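Long-range contacts in DNA-(apurinic or apyrimidinic site) endonuclease 2 (Xenopus laevis, PDB 6WCD), which cleaves DNA backbones at abasic sites, though weakly, and removes nucleotides 3' to 5' as a metal-dependent nuclease of DNA base excision repair: residues Y161-Q165 against W210-F214; P45-V49 against T322-F328. The contacts are given in a common frame with arbitrary orientation. Residue numbers count along the deposited sequence, not the author numbering.

Contact 1: Y161-Q165 against W210-F214; sequences YHLLQ and WLNQF
Two helical segments, 161-165 of helix 152-173 and 210-214 of helix 206-214, run side by side in the same direction, their axes 11.5 Å apart at 10°. In register, Tyr161 faces Trp210 (CA to CA 7.5 Å) and Gln165 faces Phe214 (7.3 Å). Large side chains fill this wide gap. Tyr161 (chi1 m) and Trp210 (chi1 t) form an offset stack, the tyrosine ring and six-membered indole ring 4.3 Å apart between centroids, planes at 5°; Tyr161 CB adds a CH-pi contact to the five-membered ring. Gln165 (chi1 and chi2 t) suits its place because its amide both donates and accepts, forming a reciprocal hydrogen-bonded pair with Gln213: Gln213 NE2 to Gln165 OE1 (2.9 Å), Gln165 NE2 to Gln213 OE1 (3.2 Å). Tryptophan offers a flat ring plus an N-H: Trp210 NE1 weakly hydrogen-bonds Gln165 OE1 (3.0 Å). Gln213 NE2 also donates to Trp210 O (2.8 Å), and Gln165 NE2 hydrogen-bonds Glu169 OE2. Gln165 CG rests 3.6 Å from Phe214 CD1. Tyr161 OH hydrogen-bonds Val184 O and Thr186 OG1. The network thus satisfies both ends of the Gln165 amide, while aromatic stacking joins the helices close to catalytic Asp183 and Asn185, the probable transition-state stabilizer.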
ATOM      1  N   TYR A 161      -9.139  -7.704  -5.683  1.00 13.93           N
ATOM      2  CA  TYR A 161      -9.319  -6.456  -6.393  1.00 13.44           C
ATOM      3  C   TYR A 161     -10.742  -5.919  -6.246  1.00 12.98           C
ATOM      4  O   TYR A 161     -10.918  -4.715  -6.028  1.00 14.54           O
ATOM      5  CB  TYR A 161      -9.034  -6.664  -7.860  1.00 14.63           C
ATOM      6  CG  TYR A 161      -7.589  -6.799  -8.283  1.00 13.49           C
ATOM      7  CD1 TYR A 161      -6.557  -6.267  -7.563  1.00 16.46           C
ATOM      8  CD2 TYR A 161      -7.294  -7.380  -9.502  1.00 16.66           C
ATOM      9  CE1 TYR A 161      -5.234  -6.354  -8.040  1.00 14.89           C
ATOM     10  CE2 TYR A 161      -5.972  -7.454  -9.985  1.00 20.69           C
ATOM     11  CZ  TYR A 161      -4.962  -6.919  -9.237  1.00 17.77           C
ATOM     12  OH  TYR A 161      -3.641  -6.981  -9.767  1.00 19.38           O
ATOM     13  N   HIS A 162     -11.740  -6.803  -6.334  1.00 14.10           N
ATOM     14  CA  HIS A 162     -13.116  -6.324  -6.226  1.00 14.38           C
ATOM     15  C   HIS A 162     -13.392  -5.832  -4.814  1.00 16.11           C
ATOM     16  O   HIS A 162     -14.025  -4.779  -4.632  1.00 16.95           O
ATOM     17  CB  HIS A 162     -14.061  -7.463  -6.610  1.00 17.05           C
ATOM     18  CG  HIS A 162     -15.503  -7.083  -6.641  1.00 31.29           C
ATOM     19  ND1 HIS A 162     -15.980  -6.013  -7.363  1.00 42.13           N
ATOM     20  CD2 HIS A 162     -16.588  -7.675  -6.083  1.00 51.36           C
ATOM     21  CE1 HIS A 162     -17.294  -5.937  -7.218  1.00 45.77           C
ATOM     22  NE2 HIS A 162     -17.686  -6.932  -6.445  1.00 41.13           N
ATOM     23  N   LEU A 163     -12.874  -6.517  -3.815  1.00 13.94           N
ATOM     24  CA  LEU A 163     -13.031  -6.024  -2.440  1.00 14.65           C
ATOM     25  C   LEU A 163     -12.316  -4.688  -2.218  1.00 13.56           C
ATOM     26  O   LEU A 163     -12.842  -3.790  -1.530  1.00 15.05           O
ATOM     27  CB  LEU A 163     -12.513  -7.081  -1.452  1.00 15.82           C
ATOM     28  CG  LEU A 163     -12.634  -6.765   0.055  1.00 16.57           C
ATOM     29  CD1 LEU A 163     -14.098  -6.637   0.370  1.00 19.70           C
ATOM     30  CD2 LEU A 163     -11.973  -7.907   0.848  1.00 18.98           C
ATOM     31  N   LEU A 164     -11.109  -4.546  -2.725  1.00 12.62           N
ATOM     32  CA  LEU A 164     -10.369  -3.294  -2.622  1.00 12.67           C
ATOM     33  C   LEU A 164     -11.140  -2.151  -3.245  1.00 14.16           C
ATOM     34  O   LEU A 164     -11.270  -1.086  -2.630  1.00 14.91           O
ATOM     35  CB  LEU A 164      -9.017  -3.476  -3.301  1.00 13.45           C
ATOM     36  CG  LEU A 164      -8.178  -2.208  -3.479  1.00 13.63           C
ATOM     37  CD1 LEU A 164      -7.846  -1.571  -2.134  1.00 14.50           C
ATOM     38  CD2 LEU A 164      -6.897  -2.603  -4.221  1.00 15.25           C
ATOM     39  N   GLN A 165     -11.684  -2.349  -4.448  1.00 14.18           N
ATOM     40  CA  GLN A 165     -12.493  -1.303  -5.073  1.00 15.00           C
ATOM     41  C   GLN A 165     -13.694  -0.957  -4.224  1.00 14.75           C
ATOM     42  O   GLN A 165     -14.019   0.241  -4.021  1.00 16.34           O
ATOM     43  CB  GLN A 165     -12.899  -1.725  -6.483  1.00 17.22           C
ATOM     44  CG  GLN A 165     -13.768  -0.734  -7.161  1.00 16.46           C
ATOM     45  CD  GLN A 165     -13.921  -0.998  -8.617  1.00 21.18           C
ATOM     46  OE1 GLN A 165     -13.608  -2.077  -9.108  1.00 23.55           O
ATOM     47  NE2 GLN A 165     -14.469  -0.008  -9.334  1.00 24.41           N
ATOM     48  N   TRP A 210      -9.735  -4.866 -14.808  1.00 22.46           N
ATOM     49  CA  TRP A 210     -10.121  -4.270 -13.529  1.00 21.33           C
ATOM     50  C   TRP A 210      -9.497  -2.901 -13.361  1.00 18.61           C
ATOM     51  O   TRP A 210     -10.184  -1.919 -13.024  1.00 21.61           O
ATOM     52  CB  TRP A 210      -9.730  -5.208 -12.367  1.00 22.44           C
ATOM     53  CG  TRP A 210      -9.983  -4.515 -11.072  1.00 19.74           C
ATOM     54  CD1 TRP A 210     -11.195  -4.316 -10.505  1.00 22.06           C
ATOM     55  CD2 TRP A 210      -9.037  -3.854 -10.286  1.00 17.48           C
ATOM     56  NE1 TRP A 210     -11.053  -3.586  -9.358  1.00 21.54           N
ATOM     57  CE2 TRP A 210      -9.733  -3.251  -9.204  1.00 18.21           C
ATOM     58  CE3 TRP A 210      -7.650  -3.697 -10.342  1.00 19.58           C
ATOM     59  CZ2 TRP A 210      -9.076  -2.540  -8.213  1.00 18.52           C
ATOM     60  CZ3 TRP A 210      -7.015  -2.991  -9.361  1.00 20.77           C
ATOM     61  CH2 TRP A 210      -7.733  -2.407  -8.308  1.00 19.18           C
ATOM     62  N   LEU A 211      -8.194  -2.798 -13.605  1.00 20.04           N
ATOM     63  CA  LEU A 211      -7.503  -1.526 -13.456  1.00 23.39           C
ATOM     64  C   LEU A 211      -8.062  -0.481 -14.404  1.00 26.07           C
ATOM     65  O   LEU A 211      -8.211   0.699 -14.020  1.00 26.31           O
ATOM     66  CB  LEU A 211      -6.018  -1.706 -13.749  1.00 32.94           C
ATOM     67  CG  LEU A 211      -4.974  -1.592 -12.668  1.00 38.26           C
ATOM     68  CD1 LEU A 211      -3.626  -1.405 -13.322  1.00 33.40           C
ATOM     69  CD2 LEU A 211      -5.261  -0.497 -11.659  1.00 23.10           C
ATOM     70  N   ASN A 212      -8.334  -0.864 -15.671  1.00 21.17           N
ATOM     71  CA  ASN A 212      -8.839   0.070 -16.649  1.00 22.39           C
ATOM     72  C   ASN A 212     -10.114   0.742 -16.172  1.00 26.39           C
ATOM     73  O   ASN A 212     -10.334   1.922 -16.465  1.00 31.50           O
ATOM     74  CB  ASN A 212      -9.111  -0.618 -17.984  1.00 25.82           C
ATOM     75  CG  ASN A 212      -7.850  -1.010 -18.759  1.00 36.27           C
ATOM     76  OD1 ASN A 212      -6.802  -0.417 -18.609  1.00 36.34           O
ATOM     77  ND2 ASN A 212      -7.991  -2.006 -19.655  1.00 44.64           N
ATOM     78  N   GLN A 213     -11.020  -0.002 -15.521  1.00 22.34           N
ATOM     79  CA  GLN A 213     -12.253   0.624 -15.059  1.00 23.64           C
ATOM     80  C   GLN A 213     -12.111   1.270 -13.696  1.00 24.62           C
ATOM     81  O   GLN A 213     -12.912   2.163 -13.366  1.00 27.63           O
ATOM     82  CB  GLN A 213     -13.421  -0.380 -15.062  1.00 23.92           C
ATOM     83  CG  GLN A 213     -13.212  -1.603 -14.227  1.00 25.51           C
ATOM     84  CD  GLN A 213     -13.559  -1.384 -12.767  1.00 24.74           C
ATOM     85  OE1 GLN A 213     -14.589  -0.783 -12.424  1.00 29.08           O
ATOM     86  NE2 GLN A 213     -12.723  -1.891 -11.911  1.00 22.81           N
ATOM     87  N   PHE A 214     -11.101   0.891 -12.914  1.00 19.99           N
ATOM     88  CA  PHE A 214     -10.907   1.485 -11.602  1.00 20.93           C
ATOM     89  C   PHE A 214     -10.266   2.867 -11.723  1.00 20.57           C
ATOM     90  O   PHE A 214     -10.582   3.794 -10.938  1.00 21.18           O
ATOM     91  CB  PHE A 214     -10.023   0.551 -10.747  1.00 20.66           C
ATOM     92  CG  PHE A 214      -9.865   0.991  -9.344  1.00 19.53           C
ATOM     93  CD1 PHE A 214     -10.963   1.104  -8.503  1.00 17.41           C
ATOM     94  CD2 PHE A 214      -8.628   1.269  -8.853  1.00 21.44           C
ATOM     95  CE1 PHE A 214     -10.837   1.518  -7.216  1.00 19.66           C
ATOM     96  CE2 PHE A 214      -8.485   1.680  -7.533  1.00 26.63           C
ATOM     97  CZ  PHE A 214      -9.594   1.786  -6.734  1.00 20.27           C
TER

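Contact 2: P45-V49 against T322-F328; sequences PSAIV and TKYLPEF
This is a small, mainly apolar packing contact at the periphery of the nuclease domain, where the chain segment following strand 310-312 returns to cover the end of the short helix 44-47, away from the catalytic and metal-binding residues. Residues 45-47 are helical; Ile48 (phi/psi -116/113) is the first to leave helical geometry, and Val49 is extended. Opposite them, 322-324 and 326-327 are 3-10 turns joined by the extended Leu325, with backbone hydrogen bonds from Leu325 N to Thr322 O and from Phe328 N to Leu325 O, both 3.0 Å. These successive turns bring Thr322 and Phe328 to the same partners. The closest CA pair is Ala47 and Thr322, at 6.5 Å. Alanine suits this place because its single methyl leaves room: Ala47 CB lies 4.0 Å from Phe328 CE2 and 4.2 Å from Thr322 CG2. Ile48, with chi1 m and chi2 t, extends its longer arm so that CD1 comes 3.7 Å from Phe328 CD2 and 4.0 Å from Lys323 CA. The Phe328 ring (chi1 m) meets both side chains, whereas the Lys323 side chain, fully extended beyond chi1, leads its charge away. Thr322 (chi1 p) places OG1 3.4 Å from Ala47 O, at best a weak interaction; Ser54 OG is the stronger partner of Thr322 OG1 and also hydrogen-bonds Ala47 O, and the Thr322 backbone hydrogen-bonds Ser54 too. Outside this patch, Glu327 forms a salt bridge with Arg39. The segments bury 219 Å² between them. Because Ala47 and Ile48 pack on Phe328 while the Thr322 OG1 to Ala47 O pair is weak, their direct contact is chiefly apolar, and Ser54 supplies a polar connection between them.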
ATOM      1  N   PRO A  45      12.318  -5.370  16.572  1.00 15.18           N
ATOM      2  CA  PRO A  45      13.084  -4.354  15.811  1.00 16.18           C
ATOM      3  C   PRO A  45      12.480  -4.017  14.474  1.00 19.81           C
ATOM      4  O   PRO A  45      12.731  -2.922  13.976  1.00 19.78           O
ATOM      5  CB  PRO A  45      14.465  -5.003  15.663  1.00 17.17           C
ATOM      6  CG  PRO A  45      14.578  -5.916  16.876  1.00 21.01           C
ATOM      7  CD  PRO A  45      13.157  -6.490  17.025  1.00 17.95           C
ATOM      8  N   SER A  46      11.740  -4.921  13.837  1.00 15.22           N
ATOM      9  CA  SER A  46      11.122  -4.631  12.560  1.00 13.42           C
ATOM     10  C   SER A  46       9.815  -3.897  12.739  1.00 17.35           C
ATOM     11  O   SER A  46       9.340  -3.295  11.774  1.00 17.40           O
ATOM     12  CB  SER A  46      10.920  -5.921  11.790  1.00 16.23           C
ATOM     13  OG  SER A  46      12.151  -6.506  11.421  1.00 18.02           O
ATOM     14  N   ALA A  47       9.207  -3.953  13.895  1.00 15.35           N
ATOM     15  CA  ALA A  47       7.885  -3.365  14.111  1.00 17.93           C
ATOM     16  C   ALA A  47       7.944  -2.020  14.796  1.00 21.45           C
ATOM     17  O   ALA A  47       7.128  -1.146  14.472  1.00 27.15           O
ATOM     18  CB  ALA A  47       7.026  -4.322  14.932  1.00 24.32           C
ATOM     19  N   ILE A  48       8.852  -1.812  15.733  1.00 16.89           N
ATOM     20  CA  ILE A  48       8.912  -0.604  16.545  1.00 18.47           C
ATOM     21  C   ILE A  48      10.212   0.101  16.214  1.00 20.67           C
ATOM     22  O   ILE A  48      11.311  -0.417  16.483  1.00 20.65           O
ATOM     23  CB  ILE A  48       8.769  -0.931  18.033  1.00 24.66           C
ATOM     24  CG1 ILE A  48       7.344  -1.469  18.245  1.00 25.14           C
ATOM     25  CG2 ILE A  48       8.913   0.347  18.882  1.00 28.19           C
ATOM     26  CD1 ILE A  48       7.051  -1.930  19.619  1.00 31.24           C
ATOM     27  N   VAL A  49      10.108   1.280  15.589  1.00 18.36           N
ATOM     28  CA  VAL A  49      11.270   2.035  15.177  1.00 16.62           C
ATOM     29  C   VAL A  49      11.215   3.418  15.810  1.00 17.15           C
ATOM     30  O   VAL A  49      10.179   4.106  15.709  1.00 17.23           O
ATOM     31  CB  VAL A  49      11.303   2.155  13.628  1.00 15.61           C
ATOM     32  CG1 VAL A  49      12.506   2.907  13.210  1.00 19.41           C
ATOM     33  CG2 VAL A  49      11.309   0.770  12.993  1.00 18.09           C
ATOM     34  N   THR A 322       1.547  -0.908  16.840  1.00 14.37           N
ATOM     35  CA  THR A 322       2.418  -1.967  17.326  1.00 13.54           C
ATOM     36  C   THR A 322       2.907  -1.735  18.744  1.00 15.74           C
ATOM     37  O   THR A 322       3.236  -2.696  19.460  1.00 18.18           O
ATOM     38  CB  THR A 322       3.622  -2.119  16.405  1.00 15.94           C
ATOM     39  OG1 THR A 322       4.264  -0.867  16.277  1.00 17.02           O
ATOM     40  CG2 THR A 322       3.237  -2.613  15.033  1.00 15.88           C
ATOM     41  N   LYS A 323       2.966  -0.475  19.193  1.00 16.25           N
ATOM     42  CA  LYS A 323       3.490  -0.234  20.537  1.00 19.10           C
ATOM     43  C   LYS A 323       2.586  -0.823  21.610  1.00 21.24           C
ATOM     44  O   LYS A 323       3.037  -1.015  22.735  1.00 24.72           O
ATOM     45  CB  LYS A 323       3.680   1.257  20.759  1.00 21.29           C
ATOM     46  CG  LYS A 323       2.439   2.064  20.928  1.00 20.99           C
ATOM     47  CD  LYS A 323       2.857   3.547  21.080  1.00 31.68           C
ATOM     48  CE  LYS A 323       1.722   4.411  21.474  1.00 42.43           C
ATOM     49  NZ  LYS A 323       2.192   5.819  21.610  1.00 39.83           N
ATOM     50  N   TYR A 324       1.357  -1.169  21.274  1.00 17.23           N
ATOM     51  CA  TYR A 324       0.427  -1.728  22.217  1.00 19.75           C
ATOM     52  C   TYR A 324       0.419  -3.243  22.215  1.00 22.52           C
ATOM     53  O   TYR A 324      -0.268  -3.841  23.053  1.00 25.27           O
ATOM     54  CB  TYR A 324      -0.982  -1.222  21.933  1.00 20.38           C
ATOM     55  CG  TYR A 324      -1.145   0.281  22.011  1.00 19.27           C
ATOM     56  CD1 TYR A 324      -0.822   1.006  23.129  1.00 23.28           C
ATOM     57  CD2 TYR A 324      -1.659   0.953  20.905  1.00 20.49           C
ATOM     58  CE1 TYR A 324      -1.032   2.379  23.177  1.00 23.44           C
ATOM     59  CE2 TYR A 324      -1.852   2.304  20.946  1.00 21.03           C
ATOM     60  CZ  TYR A 324      -1.530   2.991  22.052  1.00 22.87           C
ATOM     61  OH  TYR A 324      -1.729   4.359  22.018  1.00 23.13           O
ATOM     62  N   LEU A 325       1.177  -3.878  21.348  1.00 20.01           N
ATOM     63  CA  LEU A 325       1.197  -5.325  21.331  1.00 20.56           C
ATOM     64  C   LEU A 325       1.745  -5.857  22.648  1.00 19.95           C
ATOM     65  O   LEU A 325       2.821  -5.422  23.093  1.00 24.64           O
ATOM     66  CB  LEU A 325       2.032  -5.821  20.137  1.00 18.65           C
ATOM     67  CG  LEU A 325       1.401  -5.602  18.784  1.00 21.35           C
ATOM     68  CD1 LEU A 325       2.428  -5.865  17.679  1.00 23.36           C
ATOM     69  CD2 LEU A 325       0.173  -6.481  18.579  1.00 26.60           C
ATOM     70  N   PRO A 326       1.059  -6.813  23.290  1.00 23.29           N
ATOM     71  CA  PRO A 326       1.492  -7.265  24.620  1.00 31.14           C
ATOM     72  C   PRO A 326       2.894  -7.859  24.635  1.00 26.54           C
ATOM     73  O   PRO A 326       3.604  -7.724  25.638  1.00 30.32           O
ATOM     74  CB  PRO A 326       0.450  -8.333  24.992  1.00 34.67           C
ATOM     75  CG  PRO A 326      -0.717  -8.103  24.114  1.00 34.14           C
ATOM     76  CD  PRO A 326      -0.217  -7.391  22.846  1.00 25.36           C
ATOM     77  N   GLU A 327       3.309  -8.502  23.546  1.00 26.57           N
ATOM     78  CA  GLU A 327       4.644  -9.090  23.509  1.00 26.90           C
ATOM     79  C   GLU A 327       5.743  -8.050  23.569  1.00 27.78           C
ATOM     80  O   GLU A 327       6.876  -8.390  23.926  1.00 30.19           O
ATOM     81  CB  GLU A 327       4.793  -9.946  22.263  1.00 25.76           C
ATOM     82  CG  GLU A 327       4.551  -9.250  20.918  1.00 26.34           C
ATOM     83  CD  GLU A 327       3.125  -9.453  20.348  1.00 27.06           C
ATOM     84  OE1 GLU A 327       2.989  -9.566  19.106  1.00 28.88           O
ATOM     85  OE2 GLU A 327       2.155  -9.453  21.145  1.00 31.03           O
ATOM     86  N   PHE A 328       5.443  -6.787  23.249  1.00 25.29           N
ATOM     87  CA  PHE A 328       6.454  -5.739  23.223  1.00 27.90           C
ATOM     88  C   PHE A 328       6.320  -4.776  24.413  1.00 34.42           C
ATOM     89  O   PHE A 328       6.828  -3.655  24.363  1.00 36.37           O
ATOM     90  CB  PHE A 328       6.380  -4.971  21.894  1.00 24.18           C
ATOM     91  CG  PHE A 328       6.586  -5.825  20.656  1.00 25.52           C
ATOM     92  CD1 PHE A 328       7.384  -6.962  20.726  1.00 28.34           C
ATOM     93  CD2 PHE A 328       5.978  -5.514  19.453  1.00 25.47           C
ATOM     94  CE1 PHE A 328       7.572  -7.737  19.606  1.00 24.02           C
ATOM     95  CE2 PHE A 328       6.184  -6.313  18.294  1.00 27.50           C
ATOM     96  CZ  PHE A 328       6.983  -7.441  18.420  1.00 21.19           C
TER

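Contact 1 and contact 2 lie on opposite sides of the chain's centre, their own centres 33 Å apart and their nearest atoms about 20 Å apart, so they do not touch. Along the chain, 45-49 comes first, then both halves of contact 1, and finally 322-328. They border the two different sheets of the DNase I-like catalytic domain that this chain represents: Leu164 and Phe214 of contact 1 touch strands 133-142 and 269-278, whereas Ala47 and Thr322 of contact 2 touch strand 53-57, an outermost strand of the other sheet. Contact 1 brings Tyr161 close to Asp183 and Asn185, while contact 2 brings the late chain back to an early part of the fold.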